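Local coordinates for tryptophan decarboxylase 1 (Oryza sativa subsp. japonica, PDB 6KHP) that decarboxylates L-tryptophan to tryptamine and 5-hydroxy-L-tryptophan to serotonin with the help of pyridoxal 5'-phosphate, working as a homodimer, at the interface of chains A and B. Coordinates in Å, arbitrary orientation; residue numbers count along the deposited sequence, not the author numbering. Chains: chain A/B, Tryptophan decarboxylase 1.

Contact 1: the interface of chains A and B. Residues chain A 354-355, 357, 380; chain B 214-216, 219, 222.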
# COMPACT_ATOMS: atom_id res chain seq x y z
N GLU A 354 45.42 6.99 8.14
CA GLU A 354 45.10 7.65 9.39
C GLU A 354 44.72 9.11 9.16
O GLU A 354 45.13 9.75 8.19
CB GLU A 354 46.29 7.57 10.37
CG GLU A 354 47.39 8.57 10.07
CD GLU A 354 48.70 8.24 10.76
OE1 GLU A 354 48.67 7.57 11.82
OE2 GLU A 354 49.76 8.65 10.24
N THR A 355 43.91 9.61 10.08
CA THR A 355 43.62 11.02 10.23
C THR A 355 43.76 11.37 11.70
O THR A 355 43.86 10.47 12.56
CB THR A 355 42.23 11.37 9.70
OG1 THR A 355 41.24 10.72 10.50
CG2 THR A 355 42.07 10.90 8.26
N PRO A 357 41.74 14.28 13.31
CA PRO A 357 40.91 15.47 13.51
C PRO A 357 40.74 15.75 14.99
O PRO A 357 40.74 14.85 15.83
CB PRO A 357 39.58 15.08 12.85
CG PRO A 357 39.52 13.63 13.03
CD PRO A 357 40.92 13.12 12.91
N VAL A 380 35.16 6.57 8.60
CA VAL A 380 35.36 6.91 10.01
C VAL A 380 34.55 5.96 10.89
O VAL A 380 35.13 5.16 11.65
CB VAL A 380 34.97 8.37 10.29
CG1 VAL A 380 35.35 8.76 11.73
CG2 VAL A 380 35.63 9.28 9.25
N HIS B 214 34.95 17.58 6.65
CA HIS B 214 35.55 16.51 7.44
C HIS B 214 36.90 16.09 6.87
O HIS B 214 37.09 16.02 5.65
CB HIS B 214 34.61 15.31 7.51
CG HIS B 214 34.90 14.40 8.66
ND1 HIS B 214 36.00 13.58 8.70
CD2 HIS B 214 34.23 14.18 9.81
CE1 HIS B 214 36.01 12.90 9.83
NE2 HIS B 214 34.94 13.24 10.52
N SER B 215 37.85 15.79 7.76
CA SER B 215 39.18 15.37 7.32
C SER B 215 39.14 14.08 6.52
O SER B 215 40.09 13.80 5.78
CB SER B 215 40.12 15.21 8.51
OG SER B 215 39.64 14.24 9.43
N THR B 216 38.08 13.27 6.66
CA THR B 216 38.00 12.06 5.86
C THR B 216 37.79 12.38 4.38
O THR B 216 38.05 11.52 3.53
CB THR B 216 36.87 11.15 6.35
OG1 THR B 216 37.08 9.81 5.87
CG2 THR B 216 35.50 11.65 5.87
N LYS B 219 41.32 12.84 3.04
CA LYS B 219 41.84 11.48 2.93
C LYS B 219 41.27 10.78 1.70
O LYS B 219 42.01 10.13 0.95
CB LYS B 219 41.52 10.69 4.20
CG LYS B 219 41.63 9.15 4.07
CD LYS B 219 41.27 8.48 5.41
CE LYS B 219 40.97 6.99 5.27
NZ LYS B 219 41.09 6.27 6.58
N ARG B 222 43.13 11.80 -1.31
CA ARG B 222 44.41 11.12 -1.45
C ARG B 222 44.22 9.68 -1.88
O ARG B 222 45.01 9.16 -2.69
CB ARG B 222 45.20 11.20 -0.14
CG ARG B 222 45.62 12.61 0.23
CD ARG B 222 46.61 12.59 1.39
NE ARG B 222 45.99 12.10 2.63
CZ ARG B 222 45.20 12.82 3.41
NH1 ARG B 222 44.91 14.08 3.09
NH2 ARG B 222 44.69 12.29 4.52
O HOH W 1 38.98 11.50 9.72
O HOH W 2 45.20 9.69 5.50
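A:Val380 meets B:His214 and B:Thr216 at the dimer interface, beside the active site. The van der Waals contacts come first. One methyl of the valine, CG2, does the touching. CG2 of A:Val380 lies 3.7 Å from CE1 of the B:His214 imidazole and equally near CB of B:Thr216. CG1 is the branch anti to the backbone N (chi1 -173°), which leaves CG2 beside that N and turned to chain B. Further along, the A:Thr355 methyl CG2 packs on the aliphatic part of B:Lys219, 3.8 Å from CD. The lysine chain is extended and runs across the threonine at about a right angle. The A:Pro357 ring sits against the hydroxyl of B:Ser215, with CB 3.5 Å from OG.

Water carries polar links between the chains. Water 1 lies 2.5 Å from the hydroxyl OG1 of A:Thr355 and 2.8 Å from OG of B:Ser215. It thus joins two hydroxyls that are too far apart to bond directly. The same water lies at the edge of the B:His214 ring, in its plane. Water 2 takes a nearly straight bond (170° at H) from the B:Arg222 guanidinium NH2. Water 2 also lies 2.7 Å from the backbone O of A:Glu354.

Within chain B, the backbone N of B:Thr216 donates to ND1 of B:His214 over 2.9 Å. The N lies in the ring plane. This bond is likely to fix the turn of the imidazole.

A:Val380 belongs to the pyridoxal 5'-phosphate site and B:His214 to the serotonin site, so the patch borders a pocket to which both subunits are likely to contribute. Chain B supplies the loop residue B:His214 and the start and one side of helix 215-223. Chain A supplies loops: A:Glu354 and A:Thr355 just after helix 346-353, A:Pro357 just before 3-10 helix 358-360, and A:Val380.

Contact 2: the interface of chains A and B. Residues chain A 395-397, 400; chain B 22, 73-75.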
# COMPACT_ATOMS: atom_id res chain seq x y z
N THR A 395 30.57 -19.71 20.79
CA THR A 395 29.47 -20.63 21.04
C THR A 395 29.73 -22.01 20.43
O THR A 395 29.50 -23.03 21.10
CB THR A 395 28.16 -20.04 20.50
OG1 THR A 395 28.02 -18.69 20.97
CG2 THR A 395 26.98 -20.85 20.97
N TYR A 396 30.25 -22.07 19.21
CA TYR A 396 30.36 -23.35 18.51
C TYR A 396 31.71 -24.04 18.72
O TYR A 396 31.76 -25.27 18.80
CB TYR A 396 30.10 -23.15 17.02
CG TYR A 396 28.73 -22.54 16.74
CD1 TYR A 396 27.59 -23.04 17.36
CD2 TYR A 396 28.58 -21.47 15.85
CE1 TYR A 396 26.34 -22.50 17.11
CE2 TYR A 396 27.33 -20.93 15.59
CZ TYR A 396 26.21 -21.46 16.23
OH TYR A 396 24.97 -20.94 16.00
N GLY A 397 32.81 -23.30 18.80
CA GLY A 397 34.11 -23.91 18.99
C GLY A 397 34.79 -24.31 17.69
O GLY A 397 34.16 -24.46 16.64
N LYS A 400 33.65 -27.74 15.86
CA LYS A 400 32.42 -27.66 15.07
C LYS A 400 32.63 -26.83 13.81
O LYS A 400 32.06 -27.16 12.76
CB LYS A 400 31.28 -27.08 15.91
CG LYS A 400 30.38 -28.15 16.50
CD LYS A 400 29.05 -27.60 17.03
CE LYS A 400 28.67 -28.30 18.33
NZ LYS A 400 27.20 -28.29 18.56
N PHE B 22 25.15 -31.37 12.43
CA PHE B 22 25.14 -30.03 13.02
C PHE B 22 24.43 -29.05 12.09
O PHE B 22 24.92 -28.78 10.99
CB PHE B 22 26.55 -29.54 13.33
CG PHE B 22 26.59 -28.08 13.75
CD1 PHE B 22 25.85 -27.64 14.84
CD2 PHE B 22 27.33 -27.15 13.03
CE1 PHE B 22 25.86 -26.30 15.22
CE2 PHE B 22 27.34 -25.80 13.40
CZ PHE B 22 26.61 -25.38 14.51
N TYR B 73 35.65 -26.85 22.12
CA TYR B 73 34.31 -27.41 22.15
C TYR B 73 33.27 -26.30 22.16
O TYR B 73 33.58 -25.12 22.35
CB TYR B 73 34.15 -28.32 23.36
CG TYR B 73 35.23 -29.35 23.35
CD1 TYR B 73 35.20 -30.37 22.41
CD2 TYR B 73 36.33 -29.25 24.20
CE1 TYR B 73 36.22 -31.31 22.34
CE2 TYR B 73 37.35 -30.19 24.14
CZ TYR B 73 37.29 -31.22 23.21
OH TYR B 73 38.28 -32.17 23.11
N SER B 74 32.02 -26.69 21.93
CA SER B 74 30.93 -25.73 21.97
C SER B 74 30.51 -25.48 23.41
O SER B 74 30.77 -26.27 24.31
CB SER B 74 29.73 -26.22 21.16
OG SER B 74 29.55 -27.61 21.32
N ALA B 75 29.86 -24.35 23.62
CA ALA B 75 29.30 -23.95 24.90
C ALA B 75 27.84 -23.57 24.69
O ALA B 75 27.43 -23.24 23.57
CB ALA B 75 30.08 -22.78 25.51
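B:Phe22 meets two residues of the other subunit, A:Tyr396 with an edge of its ring and A:Lys400 with a face. The far corner of the B:Phe22 ring, CZ, points at one face of the A:Tyr396 ring, toward the rim, 3.8 Å from CD1. The two rings meet edge to face, with their planes 64° apart. CD of A:Lys400, a methylene, stands over the middle of the B:Phe22 ring, 3.9 Å from its centroid, in a CH-pi contact. The lysine chain crosses the ring at about a right angle and bends at chi3 (-141°). Beyond that bend, CE of A:Lys400 turns to B:Ser74 and lies 3.7 Å from its CB. The aliphatic part of the lysine is therefore held between an aromatic face and a serine. With an alanine at B:Phe22, the face of A:Tyr396 is likely to lose the edge that meets it, and the A:Lys400 methylenes the ring they lie on, leaving that chain freer to turn.

On the other side of A:Lys400, the stretch from B:Tyr73 to B:Ala75 runs past the helix backbone. The backbone N of B:Ala75 donates to the carbonyl O of A:Thr395 over 2.9 Å. The bond is fairly straight at the hydrogen (163°), with the donor tilted from the carbonyl plane. B:Ser74 rests its CB near the carbonyls of A:Thr395 and A:Tyr396. A:Gly397 lies beside the carbonyl of B:Tyr73 and presents no side chain there.

All the chain A residues lie on the long helix 386-420, which is locally irregular at A:Gly397. Chain B brings two separate loops: one near its ordered N-terminus, before helix 27-47, and one between helices 61-65 and 77-88.

The centres of contact 1 and contact 2 are about 40 Å apart, and the two share no residue. Both belong to one two-fold interface, so each recurs with the chains exchanged. Contact 1 borders the catalytic centre, and there the two subunits bring cofactor-site and serotonin-site residues together. Contact 2 lies about 39 Å from the catalytic A:Tyr359, and its role is more likely to be in holding the subunits together. The elements differ too: helix 215-223 and loops near the active site in one, the long helix 386-420, a segment near the N-terminus and the loop before helix 77-88 in the other.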